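BtGH115A (Bacteroides thetaiotaomicron, PDB 5BY3) is a family GH115 glycoside hydrolase, a 4-O-methyl-alpha-glucuronidase with specificity for decorated arabinogalactans. Local coordinates at residues H401-L406 / I495-F500; N503-E508 / W732-L737. One frame throughout, in Å; residues are numbered along the deposited sequence.

Contact 1 of 2, residues H401-L406 / I495-F500; sequences HDHLWL and IRKPEF. With NI (nickel (II) ion), chain C.
Glu-499 reaches from the 495-500 segment into the backbone of 401-406, part of the loop that follows strand 388-393 in the eight-stranded parallel sheet of this TIM-barrel-clan domain. The contact is a worked example of one buried carboxylate ordering a stretch of irregular chain. Glu-499 CB lies 3.5 Å from Asp-402 O and also faces His-401 CE1. CG, anti to the carbonyl carbon (chi1 -62°), meets Asp-402 O again and Trp-405 CB, and a bend at chi2 (93°) puts CD beside Trp-405 N. At the tip, OE2 accepts two successive amides. Trp-405 N comes to 2.9 Å from Glu-499 OE2 on its anti lone pair, in a bent bond. Leu-406 N approaches Glu-499 OE2 to 3.0 Å from the syn side, more nearly straight but 27° out of the carboxylate plane. Glu-499 OE1 accepts from water 1 at 2.7 Å, which also donates to Leu-406 O, so both oxygens are engaged, which should restrict the carboxylate's rotation.

Neighbouring groups pack around the carboxylate. Glu-499 O sits over one face of the His-401 ring, 3.2 Å from His-401 CE1, while His-401 ND1 donates to Asp-402 O in the ring plane. Pro-498 sets CB against Trp-405 CZ3 and CG against Leu-406 CD1; Trp-405 NE1 is hydrogen-bonded to Tyr-561 OH on helix 552-580, which covers this side. Just before the two gripped amides, Leu-404 turns its side chain away, and Leu-404 O binds nickel at 2.4 Å, alongside two waters and Asp-436 OD2.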
loop_
_atom_site.group_PDB
_atom_site.type_symbol
_atom_site.label_atom_id
_atom_site.label_comp_id
_atom_site.label_asym_id
_atom_site.label_seq_id
_atom_site.Cartn_x
_atom_site.Cartn_y
_atom_site.Cartn_z
ATOM N N HIS A 401 -8.727 9.478 -11.743
ATOM C CA HIS A 401 -7.602 10.451 -11.599
ATOM C C HIS A 401 -6.363 9.802 -10.935
ATOM O O HIS A 401 -6.529 9.044 -9.998
ATOM C CB HIS A 401 -8.073 11.701 -10.818
ATOM C CG HIS A 401 -7.149 12.857 -10.941
ATOM N ND1 HIS A 401 -5.901 12.870 -10.353
ATOM C CD2 HIS A 401 -7.262 14.022 -11.627
ATOM C CE1 HIS A 401 -5.283 13.997 -10.678
ATOM N NE2 HIS A 401 -6.090 14.714 -11.446
ATOM N N ASP A 402 -5.144 10.124 -11.383
ATOM C CA ASP A 402 -3.902 9.661 -10.694
ATOM C C ASP A 402 -3.847 10.176 -9.249
ATOM O O ASP A 402 -4.224 11.326 -8.979
ATOM C CB ASP A 402 -2.589 10.167 -11.299
ATOM C CG ASP A 402 -2.515 10.148 -12.850
ATOM O OD1 ASP A 402 -3.479 9.747 -13.560
ATOM O OD2 ASP A 402 -1.424 10.601 -13.345
ATOM N N HIS A 403 -3.395 9.308 -8.332
ATOM C CA HIS A 403 -2.841 9.758 -7.079
ATOM C C HIS A 403 -1.385 9.369 -7.025
ATOM O O HIS A 403 -1.047 8.240 -6.651
ATOM C CB HIS A 403 -3.632 9.264 -5.863
ATOM C CG HIS A 403 -4.006 7.809 -5.888
ATOM N ND1 HIS A 403 -4.970 7.299 -6.742
ATOM C CD2 HIS A 403 -3.580 6.764 -5.125
ATOM C CE1 HIS A 403 -5.117 6.004 -6.500
ATOM N NE2 HIS A 403 -4.262 5.649 -5.549
ATOM N N LEU A 404 -0.512 10.291 -7.438
ATOM C CA LEU A 404 0.934 9.985 -7.532
ATOM C C LEU A 404 1.843 10.919 -6.773
ATOM O O LEU A 404 3.064 10.691 -6.726
ATOM C CB LEU A 404 1.385 10.026 -8.995
ATOM C CG LEU A 404 0.858 9.019 -10.005
ATOM C CD1 LEU A 404 1.376 9.401 -11.373
ATOM C CD2 LEU A 404 1.371 7.647 -9.615
ATOM N N TRP A 405 1.288 11.994 -6.213
ATOM C CA TRP A 405 2.166 12.975 -5.605
ATOM C C TRP A 405 2.464 12.672 -4.142
ATOM O O TRP A 405 3.627 12.417 -3.782
ATOM C CB TRP A 405 1.629 14.349 -5.830
ATOM C CG TRP A 405 2.308 15.446 -5.089
ATOM C CD1 TRP A 405 3.653 15.604 -4.842
ATOM C CD2 TRP A 405 1.661 16.593 -4.549
ATOM N NE1 TRP A 405 3.868 16.781 -4.169
ATOM C CE2 TRP A 405 2.663 17.413 -3.989
ATOM C CE3 TRP A 405 0.319 17.004 -4.474
ATOM C CZ2 TRP A 405 2.364 18.616 -3.337
ATOM C CZ3 TRP A 405 0.019 18.204 -3.831
ATOM C CH2 TRP A 405 1.041 18.984 -3.254
ATOM N N LEU A 406 1.401 12.677 -3.336
ATOM C CA LEU A 406 1.436 12.348 -1.933
ATOM C C LEU A 406 0.700 11.020 -1.672
ATOM O O LEU A 406 -0.081 10.538 -2.500
ATOM C CB LEU A 406 0.795 13.477 -1.125
ATOM C CG LEU A 406 1.503 14.841 -1.264
ATOM C CD1 LEU A 406 0.681 15.946 -0.595
ATOM C CD2 LEU A 406 2.931 14.779 -0.712
ATOM N N ILE A 495 -11.634 12.322 2.285
ATOM C CA ILE A 495 -12.743 13.117 1.790
ATOM C C ILE A 495 -12.456 13.577 0.362
ATOM O O ILE A 495 -13.314 13.531 -0.507
ATOM C CB ILE A 495 -13.021 14.271 2.777
ATOM C CG1 ILE A 495 -13.664 13.649 4.046
ATOM C CG2 ILE A 495 -13.924 15.345 2.174
ATOM C CD1 ILE A 495 -13.889 14.562 5.228
ATOM N N ARG A 496 -11.224 13.984 0.124
ATOM C CA ARG A 496 -10.783 14.354 -1.189
ATOM C C ARG A 496 -9.288 14.518 -1.090
ATOM O O ARG A 496 -8.791 15.343 -0.327
ATOM C CB ARG A 496 -11.435 15.645 -1.624
ATOM C CG ARG A 496 -11.352 15.827 -3.117
ATOM C CD ARG A 496 -12.630 15.359 -3.786
ATOM N NE ARG A 496 -12.505 15.471 -5.243
ATOM C CZ ARG A 496 -13.431 15.083 -6.119
ATOM N NH1 ARG A 496 -14.572 14.538 -5.690
ATOM N NH2 ARG A 496 -13.190 15.219 -7.424
ATOM N N LYS A 497 -8.585 13.665 -1.816
ATOM C CA LYS A 497 -7.138 13.701 -1.941
ATOM C C LYS A 497 -6.667 15.037 -2.522
ATOM O O LYS A 497 -7.400 15.680 -3.281
ATOM C CB LYS A 497 -6.695 12.568 -2.847
ATOM C CG LYS A 497 -6.814 11.188 -2.216
ATOM C CD LYS A 497 -6.150 10.075 -3.022
ATOM C CE LYS A 497 -5.573 8.955 -2.137
ATOM N NZ LYS A 497 -6.545 8.044 -1.453
ATOM N N PRO A 498 -5.449 15.468 -2.165
ATOM C CA PRO A 498 -4.873 16.657 -2.810
ATOM C C PRO A 498 -4.997 16.678 -4.330
ATOM O O PRO A 498 -5.475 17.666 -4.877
ATOM C CB PRO A 498 -3.419 16.583 -2.405
ATOM C CG PRO A 498 -3.512 16.039 -1.011
ATOM C CD PRO A 498 -4.587 14.993 -1.062
ATOM N N GLU A 499 -4.609 15.581 -4.973
ATOM C CA GLU A 499 -4.658 15.410 -6.406
ATOM C C GLU A 499 -6.052 15.447 -6.988
ATOM O O GLU A 499 -6.169 15.799 -8.142
ATOM C CB GLU A 499 -3.969 14.099 -6.812
ATOM C CG GLU A 499 -2.493 14.025 -6.457
ATOM C CD GLU A 499 -2.245 13.365 -5.112
ATOM O OE1 GLU A 499 -3.172 13.440 -4.292
ATOM O OE2 GLU A 499 -1.127 12.788 -4.858
ATOM N N PHE A 500 -7.102 15.133 -6.213
ATOM C CA PHE A 500 -8.523 15.264 -6.657
ATOM C C PHE A 500 -9.199 16.657 -6.450
ATOM O O PHE A 500 -10.392 16.834 -6.768
ATOM C CB PHE A 500 -9.451 14.183 -6.043
ATOM C CG PHE A 500 -8.908 12.775 -6.049
ATOM C CD1 PHE A 500 -7.875 12.366 -6.909
ATOM C CD2 PHE A 500 -9.480 11.815 -5.176
ATOM C CE1 PHE A 500 -7.374 11.044 -6.850
ATOM C CE2 PHE A 500 -9.021 10.489 -5.144
ATOM C CZ PHE A 500 -7.958 10.095 -5.985
HETATM NI NI NI C . 4.912 9.217 -6.533
HETATM O O HOH W 1 -2.838 11.519 -2.371
HETATM O O HOH W 2 5.345 10.567 -8.576
HETATM O O HOH W 3 5.596 7.671 -4.649
#

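Contact 2 of 2, residues N503-E508 / W732-L737; sequences NTREEE and WKENVL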
loop_
_atom_site.group_PDB
_atom_site.type_symbol
_atom_site.label_atom_id
_atom_site.label_comp_id
_atom_site.label_asym_id
_atom_site.label_seq_id
_atom_site.Cartn_x
_atom_site.Cartn_y
_atom_site.Cartn_z
ATOM N N ASN A 503 -11.281 18.632 -9.109
ATOM C CA ASN A 503 -12.496 18.013 -9.668
ATOM C C ASN A 503 -12.332 17.785 -11.189
ATOM O O ASN A 503 -13.210 18.114 -11.982
ATOM C CB ASN A 503 -13.758 18.879 -9.345
ATOM C CG ASN A 503 -15.089 18.114 -9.513
ATOM O OD1 ASN A 503 -15.125 16.870 -9.534
ATOM N ND2 ASN A 503 -16.192 18.867 -9.628
ATOM N N THR A 504 -11.177 17.281 -11.601
ATOM C CA THR A 504 -10.904 17.001 -13.012
ATOM C C THR A 504 -10.876 15.474 -13.184
ATOM O O THR A 504 -10.907 14.729 -12.214
ATOM C CB THR A 504 -9.526 17.572 -13.461
ATOM O OG1 THR A 504 -8.511 17.107 -12.582
ATOM C CG2 THR A 504 -9.491 19.091 -13.467
ATOM N N ARG A 505 -10.836 14.997 -14.419
ATOM C CA ARG A 505 -10.651 13.572 -14.679
ATOM C C ARG A 505 -9.523 13.321 -15.659
ATOM O O ARG A 505 -9.113 14.221 -16.417
ATOM C CB ARG A 505 -11.975 12.893 -15.079
ATOM C CG ARG A 505 -12.563 12.184 -13.881
ATOM C CD ARG A 505 -14.004 12.500 -13.601
ATOM N NE ARG A 505 -14.859 11.693 -14.450
ATOM C CZ ARG A 505 -16.084 11.272 -14.134
ATOM N NH1 ARG A 505 -16.628 11.547 -12.945
ATOM N NH2 ARG A 505 -16.752 10.554 -15.013
ATOM N N GLU A 506 -8.986 12.110 -15.575
ATOM C CA GLU A 506 -7.976 11.599 -16.491
ATOM C C GLU A 506 -8.558 10.419 -17.256
ATOM O O GLU A 506 -9.543 9.816 -16.809
ATOM C CB GLU A 506 -6.711 11.207 -15.739
ATOM C CG GLU A 506 -5.776 12.367 -15.487
ATOM C CD GLU A 506 -5.279 13.068 -16.764
ATOM O OE1 GLU A 506 -4.763 12.414 -17.686
ATOM O OE2 GLU A 506 -5.380 14.299 -16.836
ATOM N N GLU A 507 -7.973 10.147 -18.428
ATOM C CA GLU A 507 -8.443 9.149 -19.413
ATOM C C GLU A 507 -9.900 9.240 -19.866
ATOM O O GLU A 507 -10.491 8.235 -20.250
ATOM C CB GLU A 507 -8.092 7.732 -18.976
ATOM C CG GLU A 507 -6.589 7.564 -18.746
ATOM C CD GLU A 507 -6.234 6.218 -18.147
ATOM O OE1 GLU A 507 -7.165 5.419 -17.857
ATOM O OE2 GLU A 507 -5.014 5.975 -17.974
ATOM N N GLU A 508 -10.456 10.451 -19.886
ATOM C CA GLU A 508 -11.860 10.629 -20.271
ATOM C C GLU A 508 -12.126 10.923 -21.744
ATOM O O GLU A 508 -13.311 10.938 -22.140
ATOM C CB GLU A 508 -12.522 11.727 -19.457
ATOM C CG GLU A 508 -13.027 11.329 -18.090
ATOM C CD GLU A 508 -14.172 10.349 -18.099
ATOM O OE1 GLU A 508 -14.927 10.261 -19.083
ATOM O OE2 GLU A 508 -14.318 9.659 -17.090
ATOM N N TRP A 732 -18.841 4.296 -10.174
ATOM C CA TRP A 732 -17.615 3.844 -9.569
ATOM C C TRP A 732 -16.562 4.984 -9.562
ATOM O O TRP A 732 -15.754 5.080 -8.637
ATOM C CB TRP A 732 -17.089 2.566 -10.240
ATOM C CG TRP A 732 -15.716 2.174 -9.724
ATOM C CD1 TRP A 732 -15.420 1.408 -8.617
ATOM C CD2 TRP A 732 -14.454 2.618 -10.248
ATOM N NE1 TRP A 732 -14.038 1.319 -8.450
ATOM C CE2 TRP A 732 -13.429 2.049 -9.435
ATOM C CE3 TRP A 732 -14.086 3.411 -11.343
ATOM C CZ2 TRP A 732 -12.070 2.239 -9.704
ATOM C CZ3 TRP A 732 -12.723 3.626 -11.572
ATOM C CH2 TRP A 732 -11.745 3.044 -10.755
ATOM N N LYS A 733 -16.599 5.851 -10.563
ATOM C CA LYS A 733 -15.591 6.904 -10.698
ATOM C C LYS A 733 -15.856 7.926 -9.609
ATOM O O LYS A 733 -14.952 8.335 -8.915
ATOM C CB LYS A 733 -15.642 7.561 -12.092
ATOM C CG LYS A 733 -14.883 6.782 -13.163
ATOM C CD LYS A 733 -15.147 7.362 -14.541
ATOM C CE LYS A 733 -14.464 6.556 -15.651
ATOM N NZ LYS A 733 -14.858 7.094 -16.993
ATOM N N GLU A 734 -17.117 8.308 -9.489
ATOM C CA GLU A 734 -17.637 9.146 -8.436
ATOM C C GLU A 734 -17.284 8.544 -7.084
ATOM O O GLU A 734 -16.768 9.253 -6.218
ATOM C CB GLU A 734 -19.164 9.261 -8.586
ATOM C CG GLU A 734 -19.704 10.581 -9.107
ATOM C CD GLU A 734 -18.769 11.272 -10.085
ATOM O OE1 GLU A 734 -18.621 10.758 -11.209
ATOM O OE2 GLU A 734 -18.179 12.323 -9.739
ATOM N N ASN A 735 -17.559 7.245 -6.921
ATOM C CA ASN A 735 -17.381 6.559 -5.655
ATOM C C ASN A 735 -15.936 6.735 -5.167
ATOM O O ASN A 735 -15.731 7.211 -4.086
ATOM C CB ASN A 735 -17.721 5.058 -5.775
ATOM C CG ASN A 735 -19.240 4.747 -5.659
ATOM O OD1 ASN A 735 -20.111 5.643 -5.590
ATOM N ND2 ASN A 735 -19.553 3.440 -5.632
ATOM N N VAL A 736 -14.939 6.368 -5.957
ATOM C CA VAL A 736 -13.558 6.311 -5.467
ATOM C C VAL A 736 -12.878 7.681 -5.273
ATOM O O VAL A 736 -11.958 7.796 -4.496
ATOM C CB VAL A 736 -12.685 5.416 -6.367
ATOM C CG1 VAL A 736 -13.181 3.978 -6.309
ATOM C CG2 VAL A 736 -12.658 5.927 -7.807
ATOM N N LEU A 737 -13.340 8.711 -5.981
ATOM C CA LEU A 737 -12.837 10.060 -5.792
ATOM C C LEU A 737 -13.208 10.637 -4.406
ATOM O O LEU A 737 -12.407 11.368 -3.809
ATOM C CB LEU A 737 -13.370 11.002 -6.894
ATOM C CG LEU A 737 -12.722 11.001 -8.298
ATOM C CD1 LEU A 737 -13.474 11.853 -9.336
ATOM C CD2 LEU A 737 -11.245 11.393 -8.308
#
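A salt-bridge network of Arg-505, Glu-508, Lys-733 and Glu-734 ties the loop 503-508 to helix 730-738, which belongs to the GH115 C-terminal family region. The general principle is that charges of opposite sign, shared among several groups, can join an irregular segment to one side of a helix. At one end, Arg-505 NH1 lies 2.8 Å from Glu-734 OE1, which accepts on its syn lone pair; the guanidinium and carboxylate planes are nearly coplanar, only 28° apart. At the other, Lys-733 and Glu-508 meet tip to tip, Lys-733 NZ lying 2.6 Å from Glu-508 OE2 on the syn side, 33° out of the carboxylate plane.

The two ends are linked through Arg-505 itself. A bend at chi3 (82°) swings its NE into place, and Arg-505 NE and NH2 both make weak bonds to Glu-508 OE2, at 3.4 Å and 3.3 Å. That oxygen is shared by two cations, which probably eases the repulsion between Arg-505 NH2 and Lys-733 NZ, 4.4 Å apart. The lysine chain, extended beyond CG, crosses the arginine at about a right angle and lays Lys-733 CD over one face of the guanidinium, 3.6 Å from Arg-505 NH2. NH2 has a further salt bridge to Glu-730, one helical turn before Glu-734. An alanine in place of Arg-505 would probably leave the neighbouring carboxylates of Glu-734 and Glu-730 without the cation they share and open a gap beside Lys-733 CD, where the guanidinium had lain. Away from the charged tips, Arg-505 CD lies 4.3 Å from Leu-737 CD1. Lys-733, Glu-734 and Leu-737 thus meet the loop from the helix, in a salt-bridge network between loop and helix with one apolar contact at its side.

Contact 1 closes before contact 2 opens along the chain, yet their centres are only 11 Å apart and on the same side of the molecule's centre. They share the long loop between helices 476-495 and 523-543: its first part packs against the loop after barrel strand 388-393, and its next part against helix 730-738. Leu-737 bridges them, its backbone O touching Phe-500, while His-401 meets Thr-504. Arg-620 serves both neighbourhoods, salt-bridged to Asp-402 and to Glu-506. One connecting loop thus lies between the nickel-bearing region of the barrel and the C-terminal region, joining parts that are hundreds of residues apart in sequence.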